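Local coordinates for protein benzoate 1,2-dioxygenase beta subunit (PDB 3E99) that forms the beta subunit of benzoate 1,2-dioxygenase, which dihydroxylates benzoate, and probably has a structural part in assembling the ring-hydroxylating enzyme, at residues Y15-L20 with P141-K146; K24-W29 with D71-I76. One frame throughout, in Å; residues are numbered along the deposited sequence.

Overall arrangement
Both contacts belong to the cone-like alpha+beta fold of the NTF2 clan, a curved mixed sheet packed against helices, among them 7-22, 26-30 and 66-82. Contact 1 joins helix 7-22 to strand 142-150 deep in the chain; contact 2 packs the short helix 26-30 against helix 66-82 nearer the periphery, and the centres of the two contacts lie about 13 Å apart. Along the chain, contact 2 is nested inside the loop closed by contact 1, and helices 7-22 and 26-30 are consecutive. They are tied together by the Schellman bond from Ala25 N to Leu20 O and the hydrogen bond from Trp29 NE1 to Glu17 OE2, so the polar cluster of contact 1 continues into the aromatic packing of contact 2.

Contact 1: residues Y15-L20 with P141-K146; sequences YRESRL and PKIVSK
Ile143 and Lys146 of the last strand reach Glu17 of helix 7-22 by different means, one apolar and one charged. Ile143 comes first along the strand and meets the stem of the glutamate: its CD1 lies 4.0 Å from Glu17 CG and equally near the carboxylate carbon, the two side chains crossing at about a right angle. Val144 and Ser145 then both face Ala133 on strand 122-135 in a classic beta bulge, where the strand turns a corner. Beyond it, Lys146 sends an extended chain toward the helix, its CG anti to the backbone N (chi1 172°), and brings NZ to 3.7 Å from Glu17 OE2. This is a long salt bridge, and it is supplemented by water 1, which donates to Glu17 OE2 at 3.0 Å. Glu17 itself leaves the helix with CG anti to the backbone N and then bends at chi2 (-108°), so that the carboxylate turns off the line of its stem. Both charged ends have further partners. Tyr132 OH bonds to Glu17 OE1, and Tyr33 OH and Trp29 NE1 to OE2; Tyr132 OH, Tyr33 OH and Ile164 O are the partners of Lys146 NZ, and the water, with its weak 3.3 Å bond from NZ, can only share a proton with one of them. With tyrosine hydroxyls, an indole N-H and water sharing the load, the buried carboxylate and ammonium probably stabilise each other as an ion pair within a larger polar network linking helix, strands and C-terminus.

Contact 2: residues K24-W29 with D71-I76; sequences KAWDAW and DRVFRI
Val73 fits between two tryptophans of the facing segment, one methyl to each. Its CG1 touches Trp26 CB at 3.5 Å, the closest approach of the contact, while CG2 lies 3.7 Å from Trp29 CZ3 and approaches that ring obliquely. With chi1 at 158°, CG1 stands anti to the backbone N and is turned to Trp26, and CG2, beside that N, to Trp29. One turn further on, Ile76 places CG2 over a face of the Trp26 indole in a CH-pi contact, 4.1 Å from the centroid of the six-membered ring and 26° off its normal. The carbonyl oxygen of Lys24 lies above the opposite face, 3.4 Å from the plane and displaced toward the rim, so the indole is bracketed by a methyl and a backbone oxygen. This close apolar packing gives way to a polar outer side, where exposed Asp27 makes a salt bridge to Lys77 of helix 66-82. Helix 26-30 lies between two helices: Trp26 and Trp29 also touch Leu21 of helix 7-22, whose Schellman end leads into it, and Trp29 further meets Leu69 of helix 66-82 and the ring of Tyr33 on strand 33-34.

Contact 1: residues Y15-L20 with P141-K146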
loop_
_atom_site.group_PDB
_atom_site.type_symbol
_atom_site.label_atom_id
_atom_site.label_comp_id
_atom_site.label_asym_id
_atom_site.label_seq_id
_atom_site.Cartn_x
_atom_site.Cartn_y
_atom_site.Cartn_z
ATOM N N TYR A 15 -3.563 6.844 -9.460
ATOM C CA TYR A 15 -4.680 6.132 -8.893
ATOM C C TYR A 15 -5.769 5.989 -9.954
ATOM O O TYR A 15 -6.369 4.953 -10.064
ATOM C CB TYR A 15 -5.232 6.814 -7.639
ATOM C CG TYR A 15 -4.196 6.994 -6.513
ATOM C CD1 TYR A 15 -2.988 6.281 -6.495
ATOM C CD2 TYR A 15 -4.417 7.901 -5.513
ATOM C CE1 TYR A 15 -2.066 6.430 -5.477
ATOM C CE2 TYR A 15 -3.496 8.092 -4.491
ATOM C CZ TYR A 15 -2.317 7.357 -4.481
ATOM O OH TYR A 15 -1.433 7.586 -3.459
ATOM N N ARG A 16 -6.029 7.052 -10.720
ATOM C CA ARG A 16 -7.045 7.002 -11.758
ATOM C C ARG A 16 -6.671 5.997 -12.843
ATOM O O ARG A 16 -7.484 5.160 -13.221
ATOM C CB ARG A 16 -7.239 8.387 -12.402
ATOM C CG ARG A 16 -8.197 8.344 -13.567
ATOM C CD ARG A 16 -8.821 9.689 -13.924
ATOM N NE ARG A 16 -9.872 9.411 -14.902
ATOM C CZ ARG A 16 -9.723 9.434 -16.217
ATOM N NH1 ARG A 16 -8.575 9.812 -16.779
ATOM N NH2 ARG A 16 -10.748 9.108 -16.974
ATOM N N GLU A 17 -5.439 6.098 -13.352
ATOM C CA GLU A 17 -4.986 5.197 -14.408
ATOM C C GLU A 17 -5.172 3.733 -14.033
ATOM O O GLU A 17 -5.759 2.952 -14.783
ATOM C CB GLU A 17 -3.561 5.517 -14.826
ATOM C CG GLU A 17 -3.033 4.689 -15.996
ATOM C CD GLU A 17 -2.008 3.655 -15.600
ATOM O OE1 GLU A 17 -1.206 3.898 -14.665
ATOM O OE2 GLU A 17 -2.011 2.560 -16.202
ATOM N N SER A 18 -4.728 3.375 -12.843
ATOM C CA SER A 18 -4.859 1.999 -12.355
ATOM C C SER A 18 -6.319 1.616 -12.065
ATOM O O SER A 18 -6.712 0.468 -12.311
ATOM C CB SER A 18 -3.913 1.744 -11.152
ATOM O OG SER A 18 -4.169 2.645 -10.116
ATOM N N ARG A 19 -7.137 2.559 -11.588
ATOM C CA ARG A 19 -8.567 2.330 -11.422
ATOM C C ARG A 19 -9.249 1.971 -12.741
ATOM O O ARG A 19 -10.151 1.105 -12.786
ATOM C CB ARG A 19 -9.285 3.547 -10.797
ATOM C CG ARG A 19 -10.807 3.416 -10.761
ATOM C CD ARG A 19 -11.429 4.438 -9.871
ATOM N NE ARG A 19 -10.927 5.773 -10.106
ATOM C CZ ARG A 19 -11.279 6.563 -11.112
ATOM N NH1 ARG A 19 -12.141 6.166 -12.019
ATOM N NH2 ARG A 19 -10.798 7.788 -11.183
ATOM N N LEU A 20 -8.846 2.628 -13.827
ATOM C CA LEU A 20 -9.487 2.346 -15.110
ATOM C C LEU A 20 -9.252 0.878 -15.551
ATOM O O LEU A 20 -10.137 0.266 -16.158
ATOM C CB LEU A 20 -9.062 3.368 -16.172
ATOM C CG LEU A 20 -9.515 4.793 -15.815
ATOM C CD1 LEU A 20 -8.930 5.797 -16.797
ATOM C CD2 LEU A 20 -11.036 4.942 -15.702
ATOM N N PRO A 141 -3.568 14.541 -18.019
ATOM C CA PRO A 141 -2.209 14.002 -18.112
ATOM C C PRO A 141 -2.109 12.860 -19.105
ATOM O O PRO A 141 -3.098 12.170 -19.322
ATOM C CB PRO A 141 -1.932 13.497 -16.677
ATOM C CG PRO A 141 -2.877 14.284 -15.839
ATOM C CD PRO A 141 -4.107 14.367 -16.655
ATOM N N LYS A 142 -0.914 12.659 -19.678
ATOM C CA LYS A 142 -0.691 11.617 -20.662
ATOM C C LYS A 142 0.647 10.948 -20.416
ATOM O O LYS A 142 1.697 11.610 -20.375
ATOM C CB LYS A 142 -0.704 12.183 -22.092
ATOM C CG LYS A 142 -1.990 12.836 -22.570
ATOM C CD LYS A 142 -3.025 11.789 -23.045
ATOM C CE LYS A 142 -4.361 12.379 -23.431
ATOM N NZ LYS A 142 -5.240 11.334 -24.105
ATOM N N ILE A 143 0.610 9.637 -20.205
ATOM C CA ILE A 143 1.832 8.857 -20.076
ATOM C C ILE A 143 2.654 8.879 -21.370
ATOM O O ILE A 143 2.165 8.526 -22.429
ATOM C CB ILE A 143 1.548 7.400 -19.682
ATOM C CG1 ILE A 143 0.916 7.373 -18.248
ATOM C CG2 ILE A 143 2.858 6.592 -19.807
ATOM C CD1 ILE A 143 0.112 6.161 -17.890
ATOM N N VAL A 144 3.916 9.271 -21.257
ATOM C CA VAL A 144 4.855 9.308 -22.402
ATOM C C VAL A 144 5.714 8.043 -22.408
ATOM O O VAL A 144 6.052 7.521 -23.460
ATOM C CB VAL A 144 5.783 10.530 -22.312
ATOM C CG1 VAL A 144 6.865 10.424 -23.350
ATOM C CG2 VAL A 144 4.982 11.815 -22.489
ATOM N N SER A 145 6.019 7.510 -21.227
ATOM C CA SER A 145 6.792 6.272 -21.111
ATOM C C SER A 145 6.430 5.502 -19.832
ATOM O O SER A 145 6.317 6.090 -18.774
ATOM C CB SER A 145 8.301 6.588 -21.131
ATOM O OG SER A 145 9.083 5.550 -20.534
ATOM N N LYS A 146 6.240 4.185 -19.959
ATOM C CA LYS A 146 6.030 3.286 -18.850
ATOM C C LYS A 146 7.021 2.118 -18.889
ATOM O O LYS A 146 7.146 1.402 -19.874
ATOM C CB LYS A 146 4.586 2.804 -18.820
ATOM C CG LYS A 146 4.297 1.687 -17.806
ATOM C CD LYS A 146 2.852 1.608 -17.569
ATOM C CE LYS A 146 2.481 0.354 -16.741
ATOM N NZ LYS A 146 1.031 0.455 -16.306
HETATM O O HOH W 1 -1.361 0.585 -14.077
#

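Contact 2: residues K24-W29 with D71-I76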
loop_
_atom_site.group_PDB
_atom_site.type_symbol
_atom_site.label_atom_id
_atom_site.label_comp_id
_atom_site.label_asym_id
_atom_site.label_seq_id
_atom_site.Cartn_x
_atom_site.Cartn_y
_atom_site.Cartn_z
ATOM N N LYS A 24 -12.168 -2.045 -15.674
ATOM C CA LYS A 24 -12.303 -2.541 -17.028
ATOM C C LYS A 24 -12.827 -1.509 -18.005
ATOM O O LYS A 24 -13.518 -1.850 -18.979
ATOM C CB LYS A 24 -13.115 -3.835 -17.001
ATOM C CG LYS A 24 -12.548 -4.745 -15.871
ATOM C CD LYS A 24 -12.897 -6.170 -15.933
ATOM C CE LYS A 24 -12.243 -6.958 -14.763
ATOM N NZ LYS A 24 -10.799 -7.324 -15.005
ATOM N N ALA A 25 -12.444 -0.260 -17.749
ATOM C CA ALA A 25 -12.778 0.902 -18.576
ATOM C C ALA A 25 -11.651 1.095 -19.599
ATOM O O ALA A 25 -10.848 2.019 -19.491
ATOM C CB ALA A 25 -12.886 2.148 -17.694
ATOM N N TRP A 26 -11.616 0.236 -20.609
ATOM C CA TRP A 26 -10.396 0.062 -21.425
ATOM C C TRP A 26 -10.114 1.274 -22.291
ATOM O O TRP A 26 -8.980 1.673 -22.416
ATOM C CB TRP A 26 -10.495 -1.194 -22.316
ATOM C CG TRP A 26 -10.894 -2.397 -21.647
ATOM C CD1 TRP A 26 -12.027 -3.130 -21.882
ATOM C CD2 TRP A 26 -10.186 -3.077 -20.612
ATOM N NE1 TRP A 26 -12.071 -4.210 -21.056
ATOM C CE2 TRP A 26 -10.946 -4.211 -20.268
ATOM C CE3 TRP A 26 -8.975 -2.848 -19.948
ATOM C CZ2 TRP A 26 -10.550 -5.097 -19.276
ATOM C CZ3 TRP A 26 -8.582 -3.726 -18.948
ATOM C CH2 TRP A 26 -9.383 -4.838 -18.615
ATOM N N ASP A 27 -11.162 1.881 -22.889
ATOM C CA ASP A 27 -10.974 3.082 -23.707
ATOM C C ASP A 27 -10.517 4.286 -22.900
ATOM O O ASP A 27 -9.639 5.017 -23.323
ATOM C CB ASP A 27 -12.249 3.429 -24.492
ATOM C CG ASP A 27 -12.644 2.349 -25.461
ATOM O OD1 ASP A 27 -11.802 1.474 -25.763
ATOM O OD2 ASP A 27 -13.795 2.388 -25.931
ATOM N N ALA A 28 -11.120 4.509 -21.749
ATOM C CA ALA A 28 -10.676 5.584 -20.834
ATOM C C ALA A 28 -9.216 5.381 -20.377
ATOM O O ALA A 28 -8.418 6.339 -20.290
ATOM C CB ALA A 28 -11.626 5.666 -19.626
ATOM N N TRP A 29 -8.876 4.137 -20.088
ATOM C CA TRP A 29 -7.517 3.748 -19.739
ATOM C C TRP A 29 -6.516 4.106 -20.851
ATOM O O TRP A 29 -5.472 4.667 -20.578
ATOM C CB TRP A 29 -7.424 2.265 -19.412
ATOM C CG TRP A 29 -5.995 1.847 -19.068
ATOM C CD1 TRP A 29 -5.289 2.118 -17.923
ATOM C CD2 TRP A 29 -5.105 1.136 -19.933
ATOM N NE1 TRP A 29 -4.024 1.589 -18.009
ATOM C CE2 TRP A 29 -3.880 0.993 -19.244
ATOM C CE3 TRP A 29 -5.238 0.581 -21.212
ATOM C CZ2 TRP A 29 -2.794 0.308 -19.782
ATOM C CZ3 TRP A 29 -4.134 -0.076 -21.791
ATOM C CH2 TRP A 29 -2.902 -0.189 -21.055
ATOM N N ASP A 71 -4.150 -2.458 -29.739
ATOM C CA ASP A 71 -4.408 -3.801 -30.248
ATOM C C ASP A 71 -4.567 -4.811 -29.110
ATOM O O ASP A 71 -5.374 -5.708 -29.184
ATOM C CB ASP A 71 -3.317 -4.243 -31.210
ATOM C CG ASP A 71 -3.165 -3.289 -32.398
ATOM O OD1 ASP A 71 -4.160 -2.658 -32.850
ATOM O OD2 ASP A 71 -2.038 -3.179 -32.893
ATOM N N ARG A 72 -3.772 -4.674 -28.074
ATOM C CA ARG A 72 -3.867 -5.583 -26.947
ATOM C C ARG A 72 -5.215 -5.415 -26.235
ATOM O O ARG A 72 -5.827 -6.397 -25.837
ATOM C CB ARG A 72 -2.712 -5.353 -25.989
ATOM C CG ARG A 72 -2.541 -6.450 -24.971
ATOM C CD ARG A 72 -1.310 -6.172 -24.095
ATOM N NE ARG A 72 -0.108 -6.858 -24.578
ATOM C CZ ARG A 72 0.510 -7.855 -23.944
ATOM N NH1 ARG A 72 0.045 -8.347 -22.801
ATOM N NH2 ARG A 72 1.601 -8.390 -24.479
ATOM N N VAL A 73 -5.668 -4.180 -26.087
ATOM C CA VAL A 73 -7.005 -3.920 -25.510
ATOM C C VAL A 73 -8.087 -4.546 -26.391
ATOM O O VAL A 73 -9.055 -5.087 -25.872
ATOM C CB VAL A 73 -7.240 -2.391 -25.298
ATOM C CG1 VAL A 73 -8.723 -2.050 -25.232
ATOM C CG2 VAL A 73 -6.470 -1.872 -24.087
ATOM N N PHE A 74 -7.934 -4.491 -27.716
ATOM C CA PHE A 74 -8.875 -5.133 -28.612
ATOM C C PHE A 74 -8.926 -6.628 -28.301
ATOM O O PHE A 74 -10.005 -7.183 -28.236
ATOM C CB PHE A 74 -8.541 -4.952 -30.118
ATOM C CG PHE A 74 -9.724 -5.285 -31.023
ATOM C CD1 PHE A 74 -9.959 -6.585 -31.466
ATOM C CD2 PHE A 74 -10.622 -4.292 -31.369
ATOM C CE1 PHE A 74 -11.036 -6.869 -32.229
ATOM C CE2 PHE A 74 -11.702 -4.555 -32.150
ATOM C CZ PHE A 74 -11.918 -5.838 -32.592
ATOM N N ARG A 75 -7.753 -7.275 -28.132
ATOM C CA ARG A 75 -7.712 -8.720 -27.802
ATOM C C ARG A 75 -8.423 -9.021 -26.468
ATOM O O ARG A 75 -9.166 -9.994 -26.356
ATOM C CB ARG A 75 -6.267 -9.288 -27.770
ATOM C CG ARG A 75 -6.235 -10.808 -27.428
ATOM C CD ARG A 75 -4.818 -11.424 -27.207
ATOM N NE ARG A 75 -3.940 -10.681 -26.282
ATOM C CZ ARG A 75 -4.101 -10.529 -24.951
ATOM N NH1 ARG A 75 -5.142 -11.027 -24.292
ATOM N NH2 ARG A 75 -3.197 -9.833 -24.266
ATOM N N ILE A 76 -8.181 -8.189 -25.476
ATOM C CA ILE A 76 -8.825 -8.354 -24.181
ATOM C C ILE A 76 -10.346 -8.243 -24.315
ATOM O O ILE A 76 -11.100 -9.045 -23.762
ATOM C CB ILE A 76 -8.246 -7.377 -23.147
ATOM C CG1 ILE A 76 -6.829 -7.855 -22.716
ATOM C CG2 ILE A 76 -9.194 -7.248 -21.935
ATOM C CD1 ILE A 76 -5.920 -6.760 -22.243
#